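Local coordinates for transcriptional regulator, MerR-family (Cupriavidus metallidurans CH34, PDB 5GPE), which probably acts as a DNA-binding transcriptional regulator of the MerR family, and binds lead(II) ions as a dimer, at residues Glu98-Ala101 / Leu102-Glu105; Ala116-Ser119 / Arg120-Gly123. One frame throughout, in Å; residues are numbered along the deposited sequence.

Interaction 1 (Glu98-Ala101 / Leu102-Glu105); sequences ELRA and LERE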
loop_
_atom_site.group_PDB
_atom_site.type_symbol
_atom_site.label_atom_id
_atom_site.label_comp_id
_atom_site.label_asym_id
_atom_site.label_seq_id
_atom_site.Cartn_x
_atom_site.Cartn_y
_atom_site.Cartn_z
ATOM N N GLU B 98 6.041 -12.569 -1.945
ATOM C CA GLU B 98 4.573 -12.598 -1.900
ATOM C C GLU B 98 3.936 -12.156 -3.218
ATOM O O GLU B 98 3.021 -12.811 -3.717
ATOM C CB GLU B 98 4.034 -11.742 -0.751
ATOM C CG GLU B 98 4.423 -12.255 0.640
ATOM C CD GLU B 98 3.638 -11.604 1.785
ATOM O OE1 GLU B 98 4.228 -11.346 2.874
ATOM O OE2 GLU B 98 2.415 -11.370 1.608
ATOM N N LEU B 99 4.453 -11.085 -3.808
ATOM C CA LEU B 99 3.967 -10.637 -5.128
ATOM C C LEU B 99 4.198 -11.617 -6.270
ATOM O O LEU B 99 3.333 -11.777 -7.133
ATOM C CB LEU B 99 4.570 -9.293 -5.530
ATOM C CG LEU B 99 4.017 -8.077 -4.809
ATOM C CD1 LEU B 99 4.768 -6.852 -5.313
ATOM C CD2 LEU B 99 2.526 -7.878 -5.012
ATOM N N ARG B 100 5.354 -12.280 -6.288
ATOM C CA ARG B 100 5.610 -13.277 -7.318
ATOM C C ARG B 100 4.623 -14.444 -7.186
ATOM O O ARG B 100 4.083 -14.941 -8.189
ATOM C CB ARG B 100 7.050 -13.782 -7.270
ATOM C CG ARG B 100 7.370 -14.887 -8.266
ATOM C CD ARG B 100 7.163 -14.314 -9.656
ATOM N NE ARG B 100 8.201 -13.299 -9.944
ATOM C CZ ARG B 100 8.266 -12.533 -11.025
ATOM N NH1 ARG B 100 7.371 -12.647 -11.993
ATOM N NH2 ARG B 100 9.264 -11.668 -11.159
ATOM N N ALA B 101 4.394 -14.883 -5.954
ATOM C CA ALA B 101 3.409 -15.945 -5.710
ATOM C C ALA B 101 2.014 -15.492 -6.157
ATOM O O ALA B 101 1.278 -16.278 -6.740
ATOM C CB ALA B 101 3.395 -16.366 -4.249
ATOM N N LEU B 102 1.677 -14.220 -5.919
ATOM C CA LEU B 102 0.392 -13.672 -6.365
ATOM C C LEU B 102 0.288 -13.691 -7.888
ATOM O O LEU B 102 -0.736 -14.098 -8.439
ATOM C CB LEU B 102 0.170 -12.266 -5.822
ATOM C CG LEU B 102 -1.042 -11.495 -6.346
ATOM C CD1 LEU B 102 -2.340 -12.211 -5.954
ATOM C CD2 LEU B 102 -1.018 -10.063 -5.828
ATOM N N GLU B 103 1.358 -13.256 -8.561
ATOM C CA GLU B 103 1.412 -13.295 -10.024
ATOM C C GLU B 103 1.131 -14.704 -10.573
ATOM O O GLU B 103 0.295 -14.864 -11.461
ATOM C CB GLU B 103 2.767 -12.825 -10.550
ATOM C CG GLU B 103 2.792 -12.666 -12.073
ATOM C CD GLU B 103 4.086 -13.150 -12.747
ATOM O OE1 GLU B 103 4.714 -14.052 -12.173
ATOM O OE2 GLU B 103 4.464 -12.725 -13.880
ATOM N N ARG B 104 1.806 -15.701 -10.011
ATOM C CA ARG B 104 1.622 -17.091 -10.439
ATOM C C ARG B 104 0.192 -17.598 -10.173
ATOM O O ARG B 104 -0.394 -18.322 -10.983
ATOM C CB ARG B 104 2.658 -18.008 -9.785
ATOM C CG ARG B 104 4.083 -17.714 -10.247
ATOM C CD ARG B 104 5.095 -18.722 -9.726
ATOM N NE ARG B 104 4.789 -20.057 -10.234
ATOM C CZ ARG B 104 5.065 -21.212 -9.622
ATOM N NH1 ARG B 104 4.698 -22.354 -10.195
ATOM N NH2 ARG B 104 5.691 -21.248 -8.451
ATOM N N GLU B 105 -0.371 -17.179 -9.051
ATOM C CA GLU B 105 -1.771 -17.488 -8.695
ATOM C C GLU B 105 -2.771 -16.891 -9.715
ATOM O O GLU B 105 -3.704 -17.552 -10.162
ATOM C CB GLU B 105 -2.089 -16.937 -7.302
ATOM C CG GLU B 105 -3.017 -17.796 -6.494
ATOM C CD GLU B 105 -3.472 -17.143 -5.198
ATOM O OE1 GLU B 105 -2.684 -16.396 -4.573
ATOM O OE2 GLU B 105 -4.626 -17.396 -4.805
#

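Interaction 2 (Ala116-Ser119 / Arg120-Gly123); sequences ARTS and RECG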
loop_
_atom_site.group_PDB
_atom_site.type_symbol
_atom_site.label_atom_id
_atom_site.label_comp_id
_atom_site.label_asym_id
_atom_site.label_seq_id
_atom_site.Cartn_x
_atom_site.Cartn_y
_atom_site.Cartn_z
ATOM N N ALA B 116 -14.776 -16.381 -25.630
ATOM C CA ALA B 116 -16.091 -16.682 -26.174
ATOM C C ALA B 116 -16.875 -17.602 -25.245
ATOM O O ALA B 116 -17.203 -18.754 -25.573
ATOM C CB ALA B 116 -15.955 -17.278 -27.557
ATOM N N ARG B 117 -17.121 -17.077 -24.053
ATOM C CA ARG B 117 -18.022 -17.701 -23.092
ATOM C C ARG B 117 -18.946 -16.668 -22.488
ATOM O O ARG B 117 -18.712 -15.474 -22.577
ATOM C CB ARG B 117 -17.263 -18.362 -21.946
ATOM C CG ARG B 117 -16.535 -19.632 -22.299
ATOM C CD ARG B 117 -16.035 -20.306 -21.034
ATOM N NE ARG B 117 -14.795 -21.044 -21.256
ATOM C CZ ARG B 117 -14.190 -21.819 -20.355
ATOM N NH1 ARG B 117 -14.700 -21.982 -19.134
ATOM N NH2 ARG B 117 -13.063 -22.443 -20.682
ATOM N N THR B 118 -19.974 -17.175 -21.828
ATOM C CA THR B 118 -20.879 -16.369 -21.042
ATOM C C THR B 118 -20.436 -16.408 -19.583
ATOM O O THR B 118 -19.650 -17.278 -19.169
ATOM C CB THR B 118 -22.310 -16.910 -21.109
ATOM O OG1 THR B 118 -22.331 -18.224 -20.540
ATOM C CG2 THR B 118 -22.797 -16.969 -22.549
ATOM N N SER B 119 -20.953 -15.450 -18.823
ATOM C CA SER B 119 -20.721 -15.355 -17.380
ATOM C C SER B 119 -21.085 -16.649 -16.656
ATOM O O SER B 119 -20.346 -17.102 -15.786
ATOM C CB SER B 119 -21.513 -14.180 -16.803
ATOM O OG SER B 119 -21.544 -14.235 -15.393
ATOM N N ARG B 120 -22.204 -17.253 -17.048
ATOM C CA ARG B 120 -22.623 -18.564 -16.501
ATOM C C ARG B 120 -21.527 -19.638 -16.614
ATOM O O ARG B 120 -21.360 -20.436 -15.713
ATOM C CB ARG B 120 -23.892 -19.064 -17.205
ATOM C CG ARG B 120 -24.509 -20.293 -16.561
ATOM C CD ARG B 120 -25.704 -20.792 -17.353
ATOM N NE ARG B 120 -26.765 -19.797 -17.584
ATOM C CZ ARG B 120 -27.714 -19.446 -16.696
ATOM N NH1 ARG B 120 -27.793 -19.990 -15.471
ATOM N NH2 ARG B 120 -28.613 -18.526 -17.044
ATOM N N GLU B 121 -20.820 -19.657 -17.738
ATOM C CA GLU B 121 -19.783 -20.672 -18.034
ATOM C C GLU B 121 -18.356 -20.205 -17.732
ATOM O O GLU B 121 -17.400 -20.966 -17.898
ATOM C CB GLU B 121 -19.829 -21.051 -19.514
ATOM C CG GLU B 121 -21.178 -21.542 -20.032
ATOM C CD GLU B 121 -21.289 -21.428 -21.550
ATOM O OE1 GLU B 121 -20.973 -20.337 -22.113
ATOM O OE2 GLU B 121 -21.696 -22.430 -22.182
ATOM N N CYS B 122 -18.204 -18.963 -17.286
ATOM C CA CYS B 122 -16.882 -18.384 -17.053
ATOM C C CYS B 122 -16.034 -19.205 -16.055
ATOM O O CYS B 122 -16.424 -19.407 -14.910
ATOM C CB CYS B 122 -17.012 -16.930 -16.585
ATOM S SG CYS B 122 -15.436 -16.170 -16.189
ATOM N N GLY B 123 -14.866 -19.669 -16.507
ATOM C CA GLY B 123 -13.989 -20.507 -15.675
ATOM C C GLY B 123 -13.421 -19.761 -14.478
ATOM O O GLY B 123 -13.178 -20.344 -13.418
#

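Interaction 1 (Glu98-Ala101 / Leu102-Glu105)
R100 and E103 both turn CG anti to the backbone N (chi1 177° for R100), and two further bends, at chi2 and chi3, fold the arginine chain round so that its guanidinium comes alongside the glutamate, both side chains pointing the same way. The result is an i, i+3 salt bridge on one flank of helix 79-111, with R100 NH1 donating to E103 OE1 at 3.0 Å. The oxygen lies at the edge of the guanidinium, in its plane, whereas the donor reaches OE1 from above the carboxylate, 59° out of that plane, and the two flat groups are accordingly well turned against each other. R100 CD also lies against E103 OE1, at 3.5 Å. The second oxygen, E103 OE2, is taken by R93 of the second subunit, and this buried carboxylate is thus gripped by an arginine from each chain, which would be expected to keep it ionised.

Beside the salt bridge, L99 and L102 meet branch to branch, CD2 to CD2 at 4.2 Å, and L99 also packs on L99 of the second subunit. Beneath the side chains run the helical i, i+4 bonds, among them E103 N to L99 O (2.9 Å) and R104 N to R100 O (3.0 Å). Farther along, E105 forms a salt bridge with K57 of the second subunit. Because L99 meets its own counterpart while E103 meets R93 of the other chain, the partner helix runs antiparallel, as in the long dimerisation coiled coil of MerR-family regulators.

Interaction 2 (Ala116-Ser119 / Arg120-Gly123)
The lead-binding loop between helices 79-111 and 123-128 makes a tight turn here, across which T118 and E121 meet. T118 OG1 sits between its backbone N and carbonyl carbon (chi1 63°), directed at the glutamate. The hydroxyl donates to E121 OE1 at 3.0 Å, from above the carboxylate plane, and the same oxygen accepts a weak, long bond from T118 N (3.3 Å). In return E121 N gives weak bonds to T118 OG1 (3.5 Å) and T118 O (3.0 Å). The weak i, i+3 bond from E121 N to T118 O, with S119 and R120 in helical conformation, makes this a beta turn, which the T118-E121 side-chain exchange braces. One residue on, C122 N bonds to S119 O at 3.2 Å, but arrives well above the carbonyl plane.

R117 adds a second hold on the glutamate. Its NH1 donates to E121 O over 3.1 Å in a nearly straight bond (163°), the oxygen lying at the guanidinium edge and in its plane. The glutamate is therefore held at both ends, its carboxylate by T118 and its carbonyl by R117. S119 OG hydrogen-bonds to L70 O of the second subunit, tying the turn to the dimer partner.

All this leads straight into C122, the N-cap of helix 123-128. Its side chain caps a backbone N of that helix and lies about 3 Å from the bound lead ion, which C113 also binds; C78 of the second subunit packs on C122. A cysteine-bearing turn at the end of the dimerisation helix, facing the other subunit, is characteristic of metal sites in MerR-family sensors.

How the interactions relate
The two contacts follow one another along the chain, their centres 25 Å apart and their nearest atoms about 10 Å apart, without touching. Interaction 1 lies within a single long helix, where regular backbone bonding frees side chains to pair with each other and across the dimer. Interaction 2 lies beyond that helix, where the backbone bonds are irregular and side chains take over much of the bonding, a glutamate and an arginine both reaching main-chain atoms. Each is partly buried, with exposed residues at its margin and buried ones toward the second subunit. Both meet the second subunit, interaction 1 along the dimerisation helix and interaction 2 around the lead site.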